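Local coordinates for helicase-like protein (Bacteroides thetaiotaomicron, PDB 2FG1) that probably removes ADP-ribose from ADP-ribosylated thymidine in DNA by hydrolysis, as a macrodomain protein, at residues K22-I27 against L77-M82; G66-V71 against K108-F113; I98-V103 against E136-I141. All blocks are in the same frame, centred on the assembly; numbering follows the deposited sequence.

Contact 1 of 3, residues K22-I27 against L77-M82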
ATOM      1  N   LYS A  22      -2.246  -8.994 -10.109  1.00 18.11           N
ATOM      2  CA  LYS A  22      -2.080  -7.604  -9.676  0.60 18.32           C
ATOM      3  C   LYS A  22      -2.205  -7.495  -8.164  1.00 18.11           C
ATOM      4  O   LYS A  22      -3.035  -8.181  -7.555  1.00 18.68           O
ATOM      5  CB  LYS A  22      -3.140  -6.713 -10.333  0.60 18.22           C
ATOM      6  CG  LYS A  22      -3.220  -6.803 -11.860  0.60 18.70           C
ATOM      7  CD  LYS A  22      -4.477  -6.114 -12.393  0.60 19.22           C
ATOM      8  CE  LYS A  22      -4.701  -6.398 -13.865  0.60 20.44           C
ATOM      9  NZ  LYS A  22      -5.799  -5.549 -14.399  0.60 20.27           N
ATOM     10  N   VAL A  23      -1.392  -6.628  -7.570  1.00 18.09           N
ATOM     11  CA  VAL A  23      -1.457  -6.337  -6.134  1.00 18.41           C
ATOM     12  C   VAL A  23      -1.665  -4.839  -5.965  1.00 18.21           C
ATOM     13  O   VAL A  23      -0.832  -4.030  -6.418  1.00 18.71           O
ATOM     14  CB  VAL A  23      -0.174  -6.778  -5.393  1.00 19.07           C
ATOM     15  CG1 VAL A  23      -0.275  -6.469  -3.905  1.00 20.31           C
ATOM     16  CG2 VAL A  23       0.081  -8.275  -5.591  1.00 20.43           C
ATOM     17  N   ILE A  24      -2.774  -4.465  -5.332  1.00 17.98           N
ATOM     18  CA  ILE A  24      -3.039  -3.065  -4.998  1.00 18.27           C
ATOM     19  C   ILE A  24      -2.461  -2.812  -3.612  1.00 18.41           C
ATOM     20  O   ILE A  24      -2.875  -3.459  -2.637  1.00 18.85           O
ATOM     21  CB  ILE A  24      -4.551  -2.784  -4.980  1.00 18.09           C
ATOM     22  CG1 ILE A  24      -5.153  -2.979  -6.370  1.00 18.88           C
ATOM     23  CG2 ILE A  24      -4.846  -1.357  -4.469  1.00 19.56           C
ATOM     24  CD1 ILE A  24      -6.667  -3.158  -6.355  1.00 19.86           C
ATOM     25  N   THR A  25      -1.515  -1.884  -3.504  1.00 17.92           N
ATOM     26  CA  THR A  25      -0.829  -1.614  -2.240  1.00 17.99           C
ATOM     27  C   THR A  25      -1.270  -0.277  -1.680  1.00 18.11           C
ATOM     28  O   THR A  25      -1.317   0.710  -2.411  1.00 18.64           O
ATOM     29  CB  THR A  25       0.701  -1.554  -2.414  1.00 18.98           C
ATOM     30  OG1 THR A  25       1.035  -0.528  -3.361  1.00 19.05           O
ATOM     31  CG2 THR A  25       1.257  -2.867  -2.914  1.00 20.25           C
ATOM     32  N   HIS A  26      -1.547  -0.218  -0.378  1.00 17.72           N
ATOM     33  CA  HIS A  26      -1.877   1.062   0.248  1.00 17.73           C
ATOM     34  C   HIS A  26      -1.423   1.054   1.706  1.00 18.11           C
ATOM     35  O   HIS A  26      -1.166  -0.000   2.281  1.00 17.91           O
ATOM     36  CB  HIS A  26      -3.374   1.351   0.098  1.00 18.39           C
ATOM     37  CG  HIS A  26      -4.224   0.470   0.942  1.00 18.12           C
ATOM     38  ND1 HIS A  26      -5.010   0.967   1.956  1.00 18.82           N
ATOM     39  CD2 HIS A  26      -4.353  -0.878   0.978  1.00 18.67           C
ATOM     40  CE1 HIS A  26      -5.609  -0.039   2.571  1.00 18.70           C
ATOM     41  NE2 HIS A  26      -5.222  -1.168   2.002  1.00 18.27           N
ATOM     42  N   ILE A  27      -1.303   2.244   2.280  1.00 17.49           N
ATOM     43  CA  ILE A  27      -0.764   2.415   3.626  1.00 18.21           C
ATOM     44  C   ILE A  27      -1.881   2.524   4.651  1.00 18.08           C
ATOM     45  O   ILE A  27      -2.744   3.422   4.579  1.00 18.43           O
ATOM     46  CB  ILE A  27       0.156   3.650   3.721  1.00 18.17           C
ATOM     47  CG1 ILE A  27       1.393   3.471   2.827  1.00 18.78           C
ATOM     48  CG2 ILE A  27       0.592   3.872   5.171  1.00 19.42           C
ATOM     49  CD1 ILE A  27       2.251   4.736   2.685  1.00 18.67           C
ATOM     50  N   LEU A  77      -6.205 -10.933  -8.370  1.00 20.26           N
ATOM     51  CA  LEU A  77      -6.166  -9.579  -7.782  1.00 20.33           C
ATOM     52  C   LEU A  77      -6.123  -9.611  -6.264  1.00 19.10           C
ATOM     53  O   LEU A  77      -7.003 -10.188  -5.614  1.00 19.72           O
ATOM     54  CB  LEU A  77      -7.331  -8.708  -8.274  1.00 20.71           C
ATOM     55  CG  LEU A  77      -7.396  -7.228  -7.858  1.00 21.67           C
ATOM     56  CD1 LEU A  77      -6.130  -6.460  -8.199  1.00 22.72           C
ATOM     57  CD2 LEU A  77      -8.600  -6.559  -8.503  1.00 23.04           C
ATOM     58  N   TYR A  78      -5.084  -8.994  -5.708  1.00 18.97           N
ATOM     59  CA  TYR A  78      -4.869  -8.944  -4.269  1.00 18.98           C
ATOM     60  C   TYR A  78      -4.788  -7.503  -3.811  1.00 18.71           C
ATOM     61  O   TYR A  78      -4.417  -6.616  -4.595  1.00 19.45           O
ATOM     62  CB  TYR A  78      -3.572  -9.660  -3.872  1.00 20.39           C
ATOM     63  CG  TYR A  78      -3.578 -11.117  -4.245  1.00 21.40           C
ATOM     64  CD1 TYR A  78      -3.923 -12.098  -3.312  1.00 22.06           C
ATOM     65  CD2 TYR A  78      -3.263 -11.516  -5.543  1.00 21.86           C
ATOM     66  CE1 TYR A  78      -3.944 -13.446  -3.671  1.00 23.89           C
ATOM     67  CE2 TYR A  78      -3.285 -12.857  -5.911  1.00 23.16           C
ATOM     68  CZ  TYR A  78      -3.629 -13.808  -4.967  1.00 22.78           C
ATOM     69  OH  TYR A  78      -3.647 -15.139  -5.339  1.00 25.36           O
ATOM     70  N   VAL A  79      -5.110  -7.271  -2.540  1.00 18.31           N
ATOM     71  CA  VAL A  79      -4.855  -5.992  -1.886  1.00 18.42           C
ATOM     72  C   VAL A  79      -3.872  -6.226  -0.750  1.00 18.46           C
ATOM     73  O   VAL A  79      -4.043  -7.169   0.033  1.00 18.91           O
ATOM     74  CB  VAL A  79      -6.168  -5.348  -1.353  1.00 18.24           C
ATOM     75  CG1 VAL A  79      -5.874  -4.082  -0.525  1.00 19.61           C
ATOM     76  CG2 VAL A  79      -7.128  -5.050  -2.493  1.00 18.73           C
ATOM     77  N   ALA A  80      -2.835  -5.390  -0.671  1.00 18.07           N
ATOM     78  CA  ALA A  80      -1.854  -5.451   0.398  1.00 18.01           C
ATOM     79  C   ALA A  80      -2.122  -4.321   1.377  1.00 18.36           C
ATOM     80  O   ALA A  80      -1.924  -3.142   1.055  1.00 18.38           O
ATOM     81  CB  ALA A  80      -0.444  -5.345  -0.185  1.00 18.76           C
ATOM     82  N   ASN A  81      -2.587  -4.691   2.570  1.00 17.97           N
ATOM     83  CA  ASN A  81      -2.800  -3.738   3.663  1.00 18.06           C
ATOM     84  C   ASN A  81      -1.453  -3.585   4.378  1.00 18.12           C
ATOM     85  O   ASN A  81      -1.031  -4.486   5.089  1.00 18.18           O
ATOM     86  CB  ASN A  81      -3.843  -4.279   4.662  1.00 17.89           C
ATOM     87  CG  ASN A  81      -5.244  -4.430   4.072  1.00 17.79           C
ATOM     88  OD1 ASN A  81      -5.671  -3.678   3.207  1.00 18.01           O
ATOM     89  ND2 ASN A  81      -6.007  -5.384   4.625  1.00 17.75           N
HETATM   90  N   MSE A  82      -0.775  -2.459   4.152  1.00 17.94           N
HETATM   91  CA  MSE A  82       0.597  -2.265   4.624  1.00 18.43           C
HETATM   92  C   MSE A  82       0.603  -1.333   5.817  1.00 17.94           C
HETATM   93  O   MSE A  82       0.227  -0.177   5.686  1.00 17.99           O
HETATM   94  CB  MSE A  82       1.448  -1.621   3.519  1.00 18.33           C
HETATM   95  CG  MSE A  82       1.505  -2.408   2.197  1.00 18.35           C
HETATM   96 SE   MSE A  82       2.809  -1.689   0.937  0.90 22.09          SE
HETATM   97  CE  MSE A  82       2.144   0.143   0.785  1.00 19.93           C
TER

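Contact 2 of 3, residues G66-V71 against K108-F113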
ATOM      1  N   GLY A  66       5.501  -1.978   9.518  1.00 18.37           N
ATOM      2  CA  GLY A  66       6.337  -2.806   8.658  1.00 18.47           C
ATOM      3  C   GLY A  66       5.686  -4.103   8.222  1.00 18.38           C
ATOM      4  O   GLY A  66       6.172  -4.736   7.292  1.00 19.08           O
ATOM      5  N   ALA A  67       4.580  -4.484   8.869  1.00 18.34           N
ATOM      6  CA  ALA A  67       3.871  -5.719   8.528  1.00 18.38           C
ATOM      7  C   ALA A  67       2.888  -5.509   7.378  1.00 18.30           C
ATOM      8  O   ALA A  67       2.421  -4.388   7.132  1.00 18.13           O
ATOM      9  CB  ALA A  67       3.149  -6.289   9.753  1.00 18.95           C
ATOM     10  N   VAL A  68       2.562  -6.594   6.681  1.00 18.08           N
ATOM     11  CA  VAL A  68       1.655  -6.545   5.536  1.00 18.35           C
ATOM     12  C   VAL A  68       0.712  -7.736   5.590  1.00 18.42           C
ATOM     13  O   VAL A  68       1.139  -8.863   5.870  1.00 18.97           O
ATOM     14  CB  VAL A  68       2.437  -6.583   4.188  1.00 18.29           C
ATOM     15  CG1 VAL A  68       1.481  -6.436   3.001  1.00 18.56           C
ATOM     16  CG2 VAL A  68       3.508  -5.500   4.143  1.00 19.20           C
ATOM     17  N   GLN A  69      -0.557  -7.480   5.265  1.00 18.49           N
ATOM     18  CA  GLN A  69      -1.568  -8.515   5.081  1.00 18.44           C
ATOM     19  C   GLN A  69      -2.014  -8.506   3.629  1.00 18.62           C
ATOM     20  O   GLN A  69      -2.376  -7.451   3.100  1.00 18.62           O
ATOM     21  CB  GLN A  69      -2.757  -8.210   5.983  1.00 18.61           C
ATOM     22  CG  GLN A  69      -3.944  -9.143   5.847  1.00 18.64           C
ATOM     23  CD  GLN A  69      -5.089  -8.665   6.694  1.00 18.43           C
ATOM     24  OE1 GLN A  69      -5.527  -7.527   6.570  1.00 18.46           O
ATOM     25  NE2 GLN A  69      -5.591  -9.538   7.566  1.00 18.18           N
ATOM     26  N   PHE A  70      -1.982  -9.676   2.988  1.00 18.56           N
ATOM     27  CA  PHE A  70      -2.397  -9.816   1.595  1.00 18.86           C
ATOM     28  C   PHE A  70      -3.758 -10.482   1.533  1.00 18.97           C
ATOM     29  O   PHE A  70      -3.955 -11.556   2.111  1.00 19.74           O
ATOM     30  CB  PHE A  70      -1.374 -10.642   0.796  1.00 19.06           C
ATOM     31  CG  PHE A  70       0.003 -10.026   0.762  1.00 19.02           C
ATOM     32  CD1 PHE A  70       0.363  -9.146  -0.252  1.00 19.47           C
ATOM     33  CD2 PHE A  70       0.943 -10.326   1.748  1.00 20.32           C
ATOM     34  CE1 PHE A  70       1.642  -8.573  -0.278  1.00 18.75           C
ATOM     35  CE2 PHE A  70       2.222  -9.753   1.726  1.00 19.84           C
ATOM     36  CZ  PHE A  70       2.566  -8.883   0.705  1.00 19.35           C
ATOM     37  N   VAL A  71      -4.719  -9.827   0.892  0.50 18.91           N
ATOM     38  CA  VAL A  71      -6.052 -10.409   0.747  0.50 19.99           C
ATOM     39  C   VAL A  71      -6.389 -10.536  -0.721  0.50 19.65           C
ATOM     40  O   VAL A  71      -6.079  -9.668  -1.534  0.50 19.68           O
ATOM     41  CB  VAL A  71      -7.157  -9.607   1.511  0.50 20.54           C
ATOM     42  CG1 VAL A  71      -7.408  -8.260   0.870  0.50 21.18           C
ATOM     43  CG2 VAL A  71      -8.458 -10.385   1.588  0.50 22.65           C
ATOM     44  N   LYS A 108       9.391  -4.400   1.131  1.00 17.00           N
ATOM     45  CA  LYS A 108      10.241  -5.592   1.023  1.00 17.02           C
ATOM     46  C   LYS A 108       9.372  -6.862   0.992  1.00 17.34           C
ATOM     47  O   LYS A 108       9.645  -7.800   0.230  1.00 17.32           O
ATOM     48  CB  LYS A 108      11.228  -5.671   2.190  1.00 16.74           C
ATOM     49  CG  LYS A 108      12.476  -4.792   2.057  1.00 17.26           C
ATOM     50  CD  LYS A 108      13.485  -5.095   3.166  1.00 17.30           C
ATOM     51  CE  LYS A 108      14.837  -4.442   2.936  1.00 20.22           C
ATOM     52  NZ  LYS A 108      14.766  -2.975   2.778  1.00 20.19           N
ATOM     53  N   GLU A 109       8.335  -6.889   1.824  1.00 17.34           N
ATOM     54  CA  GLU A 109       7.444  -8.055   1.850  1.00 18.11           C
ATOM     55  C   GLU A 109       6.586  -8.118   0.579  1.00 17.81           C
ATOM     56  O   GLU A 109       6.372  -9.206   0.014  1.00 17.71           O
ATOM     57  CB  GLU A 109       6.591  -8.086   3.126  1.00 18.63           C
ATOM     58  CG  GLU A 109       5.823  -9.404   3.295  1.00 20.47           C
ATOM     59  CD  GLU A 109       5.074  -9.514   4.604  1.00 20.98           C
ATOM     60  OE1 GLU A 109       5.369  -8.753   5.546  1.00 22.93           O
ATOM     61  OE2 GLU A 109       4.187 -10.392   4.703  1.00 22.59           O
ATOM     62  N   VAL A 110       6.118  -6.962   0.107  1.00 17.64           N
ATOM     63  CA  VAL A 110       5.399  -6.904  -1.158  1.00 18.16           C
ATOM     64  C   VAL A 110       6.289  -7.384  -2.311  1.00 17.80           C
ATOM     65  O   VAL A 110       5.811  -8.076  -3.215  1.00 18.16           O
ATOM     66  CB  VAL A 110       4.855  -5.489  -1.427  1.00 17.98           C
ATOM     67  CG1 VAL A 110       4.292  -5.368  -2.841  1.00 18.71           C
ATOM     68  CG2 VAL A 110       3.780  -5.145  -0.379  1.00 19.56           C
ATOM     69  N   ALA A 111       7.577  -7.036  -2.287  1.00 17.81           N
ATOM     70  CA  ALA A 111       8.479  -7.496  -3.344  1.00 17.64           C
ATOM     71  C   ALA A 111       8.516  -9.028  -3.415  1.00 17.93           C
ATOM     72  O   ALA A 111       8.419  -9.604  -4.498  1.00 18.32           O
ATOM     73  CB  ALA A 111       9.872  -6.927  -3.151  1.00 18.19           C
ATOM     74  N   LEU A 112       8.657  -9.685  -2.268  1.00 17.55           N
ATOM     75  CA  LEU A 112       8.690 -11.151  -2.250  1.00 18.16           C
ATOM     76  C   LEU A 112       7.377 -11.744  -2.741  1.00 18.09           C
ATOM     77  O   LEU A 112       7.373 -12.686  -3.532  1.00 17.95           O
ATOM     78  CB  LEU A 112       9.004 -11.663  -0.849  1.00 19.57           C
ATOM     79  CG  LEU A 112      10.364 -11.268  -0.283  1.00 21.83           C
ATOM     80  CD1 LEU A 112      10.440 -11.625   1.186  1.00 23.92           C
ATOM     81  CD2 LEU A 112      11.471 -11.932  -1.036  1.00 24.13           C
ATOM     82  N   PHE A 113       6.268 -11.181  -2.282  1.00 17.95           N
ATOM     83  CA  PHE A 113       4.950 -11.684  -2.665  1.00 18.36           C
ATOM     84  C   PHE A 113       4.714 -11.532  -4.176  1.00 18.05           C
ATOM     85  O   PHE A 113       4.252 -12.473  -4.845  1.00 18.26           O
ATOM     86  CB  PHE A 113       3.869 -10.949  -1.861  1.00 19.21           C
ATOM     87  CG  PHE A 113       2.461 -11.423  -2.133  1.00 19.69           C
ATOM     88  CD1 PHE A 113       1.858 -12.352  -1.295  1.00 19.89           C
ATOM     89  CD2 PHE A 113       1.731 -10.916  -3.200  1.00 20.65           C
ATOM     90  CE1 PHE A 113       0.543 -12.781  -1.531  1.00 21.13           C
ATOM     91  CE2 PHE A 113       0.420 -11.348  -3.455  1.00 21.14           C
ATOM     92  CZ  PHE A 113      -0.168 -12.277  -2.616  1.00 20.86           C
TER
HETATM   93  O   HOH W   1       7.213  -7.169   6.786  1.00 14.32           O
HETATM   94  O   HOH W   2       3.855  -9.034   7.696  1.00 13.69           O

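Contact 3 of 3, residues I98-V103 against E136-I141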
ATOM      1  N   ILE A  98       3.284   9.319   8.874  1.00 18.72           N
ATOM      2  CA  ILE A  98       4.052   8.482   7.942  1.00 18.85           C
ATOM      3  C   ILE A  98       5.350   7.979   8.591  1.00 18.27           C
ATOM      4  O   ILE A  98       6.035   8.713   9.298  1.00 18.00           O
ATOM      5  CB  ILE A  98       4.348   9.238   6.602  1.00 19.05           C
ATOM      6  CG1 ILE A  98       4.807   8.273   5.504  1.00 19.82           C
ATOM      7  CG2 ILE A  98       5.387  10.331   6.781  1.00 19.34           C
ATOM      8  CD1 ILE A  98       3.760   7.270   5.079  1.00 21.02           C
ATOM      9  N   ARG A  99       5.664   6.712   8.360  1.00 18.04           N
ATOM     10  CA  ARG A  99       6.937   6.145   8.804  1.00 18.00           C
ATOM     11  C   ARG A  99       7.618   5.517   7.599  1.00 17.69           C
ATOM     12  O   ARG A  99       7.230   4.438   7.140  1.00 18.13           O
ATOM     13  CB  ARG A  99       6.719   5.114   9.913  1.00 18.26           C
ATOM     14  CG  ARG A  99       6.202   5.708  11.229  1.00 18.56           C
ATOM     15  CD  ARG A  99       7.235   6.627  11.871  1.00 18.62           C
ATOM     16  NE  ARG A  99       6.808   7.138  13.175  1.00 19.62           N
ATOM     17  CZ  ARG A  99       6.077   8.240  13.360  1.00 20.04           C
ATOM     18  NH1 ARG A  99       5.653   8.956  12.323  1.00 18.53           N
ATOM     19  NH2 ARG A  99       5.747   8.619  14.589  1.00 20.27           N
ATOM     20  N   TYR A 100       8.603   6.213   7.047  1.00 18.06           N
ATOM     21  CA  TYR A 100       9.245   5.778   5.796  1.00 18.87           C
ATOM     22  C   TYR A 100       9.935   4.435   5.938  1.00 18.81           C
ATOM     23  O   TYR A 100       9.889   3.617   5.025  1.00 19.35           O
ATOM     24  CB  TYR A 100      10.234   6.823   5.282  1.00 19.31           C
ATOM     25  CG  TYR A 100       9.605   8.126   4.847  1.00 20.32           C
ATOM     26  CD1 TYR A 100       8.924   8.220   3.635  1.00 20.68           C
ATOM     27  CD2 TYR A 100       9.707   9.266   5.639  1.00 21.37           C
ATOM     28  CE1 TYR A 100       8.353   9.424   3.220  1.00 21.15           C
ATOM     29  CE2 TYR A 100       9.139  10.476   5.237  1.00 22.18           C
ATOM     30  CZ  TYR A 100       8.459  10.543   4.032  1.00 21.10           C
ATOM     31  OH  TYR A 100       7.903  11.735   3.638  1.00 21.96           O
ATOM     32  N   ASP A 101      10.574   4.204   7.078  1.00 19.12           N
ATOM     33  CA  ASP A 101      11.219   2.909   7.322  1.00 19.63           C
ATOM     34  C   ASP A 101      10.209   1.761   7.375  1.00 19.13           C
ATOM     35  O   ASP A 101      10.450   0.669   6.834  1.00 19.28           O
ATOM     36  CB  ASP A 101      12.134   2.935   8.560  1.00 20.50           C
ATOM     37  CG  ASP A 101      11.425   3.367   9.853  1.00 22.59           C
ATOM     38  OD1 ASP A 101      10.325   3.969   9.842  1.00 23.84           O
ATOM     39  OD2 ASP A 101      12.019   3.131  10.933  1.00 27.04           O
ATOM     40  N   ALA A 102       9.062   2.020   7.993  1.00 18.79           N
ATOM     41  CA  ALA A 102       7.988   1.038   8.013  1.00 18.33           C
ATOM     42  C   ALA A 102       7.475   0.746   6.608  1.00 18.17           C
ATOM     43  O   ALA A 102       7.294  -0.417   6.236  1.00 17.70           O
ATOM     44  CB  ALA A 102       6.846   1.505   8.914  1.00 18.97           C
ATOM     45  N   VAL A 103       7.245   1.787   5.808  1.00 17.69           N
ATOM     46  CA  VAL A 103       6.784   1.581   4.441  1.00 18.04           C
ATOM     47  C   VAL A 103       7.805   0.763   3.661  1.00 17.43           C
ATOM     48  O   VAL A 103       7.430  -0.127   2.918  1.00 17.47           O
ATOM     49  CB  VAL A 103       6.457   2.907   3.708  1.00 18.21           C
ATOM     50  CG1 VAL A 103       5.997   2.630   2.280  1.00 20.28           C
ATOM     51  CG2 VAL A 103       5.375   3.675   4.468  1.00 19.29           C
ATOM     52  N   GLU A 136       8.634  12.812  -3.331  0.50 19.75           N
ATOM     53  CA  GLU A 136      10.009  12.721  -3.825  0.50 20.00           C
ATOM     54  C   GLU A 136      10.833  11.691  -3.051  0.50 19.86           C
ATOM     55  O   GLU A 136      11.780  11.103  -3.582  0.50 20.13           O
ATOM     56  CB  GLU A 136      10.690  14.100  -3.814  0.50 20.14           C
ATOM     57  CG  GLU A 136      10.161  15.078  -2.763  0.50 21.46           C
ATOM     58  CD  GLU A 136       9.008  15.930  -3.278  0.50 21.94           C
ATOM     59  OE1 GLU A 136       7.840  15.583  -3.001  0.50 20.37           O
ATOM     60  OE2 GLU A 136       9.271  16.945  -3.963  0.50 24.31           O
ATOM     61  N   LEU A 137      10.454  11.460  -1.800  0.50 19.61           N
ATOM     62  CA  LEU A 137      11.106  10.460  -0.972  0.50 19.54           C
ATOM     63  C   LEU A 137      10.461   9.077  -1.157  0.50 19.22           C
ATOM     64  O   LEU A 137      11.153   8.085  -1.404  0.50 19.25           O
ATOM     65  CB  LEU A 137      11.050  10.904   0.495  0.50 20.16           C
ATOM     66  CG  LEU A 137      12.115  10.469   1.503  0.50 21.00           C
ATOM     67  CD1 LEU A 137      11.995   8.990   1.798  0.50 21.82           C
ATOM     68  CD2 LEU A 137      13.534  10.843   1.050  0.50 20.05           C
HETATM   69  N   MSE A 138       9.135   9.023  -1.030  1.00 18.63           N
HETATM   70  CA  MSE A 138       8.357   7.809  -1.199  1.00 18.54           C
HETATM   71  C   MSE A 138       8.659   7.143  -2.544  1.00 18.10           C
HETATM   72  O   MSE A 138       8.847   5.921  -2.621  1.00 17.69           O
HETATM   73  CB  MSE A 138       6.878   8.167  -1.104  1.00 19.31           C
HETATM   74  CG  MSE A 138       5.980   6.976  -0.973  1.00 20.45           C
HETATM   75 SE   MSE A 138       6.285   5.988   0.685  0.90 29.54          SE
HETATM   76  CE  MSE A 138       5.633   7.278   1.867  1.00 28.08           C
ATOM     77  N   GLU A 139       8.756   7.957  -3.587  1.00 17.65           N
ATOM     78  CA  GLU A 139       9.045   7.447  -4.924  1.00 18.11           C
ATOM     79  C   GLU A 139      10.388   6.713  -4.963  1.00 17.65           C
ATOM     80  O   GLU A 139      10.512   5.664  -5.602  1.00 17.15           O
ATOM     81  CB  GLU A 139       9.039   8.590  -5.947  1.00 18.83           C
ATOM     82  CG  GLU A 139       9.202   8.110  -7.376  1.00 21.61           C
ATOM     83  CD  GLU A 139       9.419   9.221  -8.373  1.00 23.30           C
ATOM     84  OE1 GLU A 139      10.040  10.238  -8.002  1.00 26.09           O
ATOM     85  OE2 GLU A 139       8.993   9.056  -9.541  1.00 24.10           O
ATOM     86  N   GLN A 140      11.380   7.258  -4.270  1.00 16.48           N
ATOM     87  CA  GLN A 140      12.718   6.659  -4.248  1.00 16.57           C
ATOM     88  C   GLN A 140      12.672   5.278  -3.582  1.00 16.67           C
ATOM     89  O   GLN A 140      13.286   4.321  -4.064  1.00 16.20           O
ATOM     90  CB  GLN A 140      13.709   7.593  -3.553  1.00 16.81           C
ATOM     91  CG  GLN A 140      15.151   7.079  -3.569  1.00 17.51           C
ATOM     92  CD  GLN A 140      15.708   6.894  -4.970  1.00 19.41           C
ATOM     93  OE1 GLN A 140      15.501   7.729  -5.849  1.00 21.71           O
ATOM     94  NE2 GLN A 140      16.446   5.805  -5.176  1.00 19.90           N
ATOM     95  N   ILE A 141      11.925   5.159  -2.493  1.00 16.37           N
ATOM     96  CA  ILE A 141      11.760   3.871  -1.823  1.00 17.31           C
ATOM     97  C   ILE A 141      11.093   2.846  -2.746  1.00 17.11           C
ATOM     98  O   ILE A 141      11.533   1.684  -2.829  1.00 17.37           O
ATOM     99  CB  ILE A 141      10.958   4.017  -0.514  1.00 17.44           C
ATOM    100  CG1 ILE A 141      11.681   4.968   0.453  1.00 17.75           C
ATOM    101  CG2 ILE A 141      10.733   2.651   0.139  1.00 18.32           C
ATOM    102  CD1 ILE A 141      10.825   5.387   1.663  1.00 18.55           C
TER

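Contact 1 of 3, residues K22-I27 against L77-M82
Side-by-side strands 22-27 and 77-82 form a parallel ladder in the mixed macrodomain sheet, stitched by bonds such as that from Ile24 N to Tyr78 O (2.8 Å). The chains hold an even spacing from Lys22 opposite Leu77 as far as Thr25 opposite Ala80, and Ala80 N returns a bond to Ile24 O at 2.8 Å. The spacing widens at His26 and Asn81, whose CA atoms are 6.0 Å apart, and the bond from His26 N to Ala80 O stretches to 3.3 Å before Met82 N closes on His26 O. At that wider step the side chains add a bond of their own. The His26 CG sits between the backbone N and the carbonyl carbon (chi1 71°), and the ring lies alongside Asn81, pointing the same way. Its NE2 donates to Asn81 OD1 over 2.8 Å, on a lone pair and in the amide plane, with the oxygen at the ring edge. Ring and amide planes stand 82° apart. Because ND2 of Asn81 is bonded to Gln69 and Pro49, both ends of the amide are engaged and its orientation is fixed; Trp34 meets the same histidine ring. On the His26 face, the Leu77 CD1 methyl reaches across to Lys22 CB (3.7 Å) and to Ile24 CD1, while helix 38-45 lies over Ile24, His26 and Val79. On the other face, Val23 CG1 touches Ala80 CB at 3.9 Å, and the bent end of selenomethionine Met82 turns back so that CE touches Thr25 CB (3.9 Å) and Ile27 CG1. Apolar side chains line both faces of this parallel pair, with helices to either side, as expected in the three-layer alpha/beta/alpha sandwich of the macrodomain.

Contact 2 of 3, residues G66-V71 against K108-F113
Phe70 on the edge strand 68-74 and Phe113 on helix 100-117 stack where that helix packs on the sheet of the macrodomain, and the phenylalanine of the strand can be followed outward as a worked example of aromatic strand-helix packing. Its CB lies by CE1 and CZ of Phe113. The CG is set anti to the carbonyl carbon (chi1 -61°), facing CD1 and CE1 of the partner ring. Next, CD1 stands above the centre of the Phe113 ring, and reciprocally CD1 of Phe113 stands above the centre of the Phe70 ring: an offset stack with centroids 3.9 Å apart and planes only 2° from parallel. Further out, CE1 meets Phe113 CG at 3.5 Å and also touches Val110 CG2. At the tip, CZ rests 3.5 Å from Phe113 CB, whose hydrogens make a CH-pi contact with the same face, while Val110 CA lies at the ring edge. On the other flank of the ring, Phe70 CE2 approaches Glu109 OE2 at 3.6 Å, with Glu109 CG in the Phe70 ring plane. Val68 CG1 lies over the Phe70 face turned away from Phe113, offset toward the rim. An alanine in place of Phe70 would probably leave the Phe113 face without its stacking partner and open a gap beside Val110 and the Glu109 chain. Tyr78 meets Phe113 edge-to-face, continuing the aromatic group into the neighbouring strand. Beyond the stack, toward Gly66, the contact turns polar. The extended Glu109 chain slides past Val68 in the opposite direction, and its OE1 is gripped by two waters rather than by a direct bond. One donates to Glu109 OE1 (2.7 Å) and to Gly66 O (2.7 Å); the other donates to Glu109 OE1 at 2.6 Å while accepting from Val68 N at 2.9 Å.

Contact 3 of 3, residues I98-V103 against E136-I141
Met138, a selenomethionine, reaches Ile98, Tyr100 and Val103 through a doubly bent chain: CG anti to the backbone N (chi1 -168°), then turns at chi2 (64°), which places SE, and at chi3 (68°), which places CE. These bends carry the terminal methyl toward the other segment although the side chain does not set out in that direction. Tip to tip, CE meets Ile98 CD1 at 3.7 Å, and the same methyl lies 3.7 Å from Tyr100 CE1, approaching the ring obliquely. Behind it, SE touches Val103 CG1 at 3.7 Å, the two side chains crossing at about a right angle. One bent side chain thus touches three residues of the other segment. The helices in question, 100-117 and 135-147, lie on the same side of the macrodomain sheet, and each links two parallel strands, the connection of a beta-alpha-beta crossover. Ile98 and Val103 also face strand 22-29, and Met138 packs on Ile126 of a loop, so the methionine lies between the helix pair and the sheet. Farther from the sheet, Tyr100 takes Leu137 over one face. Leu137 CD1 sits 4.0 Å from the ring centroid, displaced toward the rim beside CD1 and CE1; with two conformers of the leucine deposited, this CH-pi contact probably holds only part of the time. At the ring's foot, Ile141 CD1 touches Tyr100 CB at 3.9 Å and approaches the backbone Tyr100 O, while Ile141 also touches Arg104 and Leu107 farther along the tyrosine's own helix. The phenol is tied down as well, since Tyr100 OH is hydrogen-bonded to Lys134 N just before helix 135-147.

Contacts 1 and 2 share one sheet, their centres about 8 Å apart: strand 68-74 pairs antiparallel with strand 77-85 through Val79 N to Val71 O and Asn81 N to Gln69 O, each 2.8 Å. Helix 100-117 serves contacts 2 and 3, whose centres are about 15 Å apart. Contact 3 lies about 16 Å from contact 1, centre to centre, yet Ile27 CD1 of contact 1 touches Val103 CG2 at 3.8 Å. The three contacts thus run from the sheet through one helix to the next. In macrodomain relatives, ADP-ribose binds at loops following the strands; the loop before helix 135-147 is probably part of that pocket here.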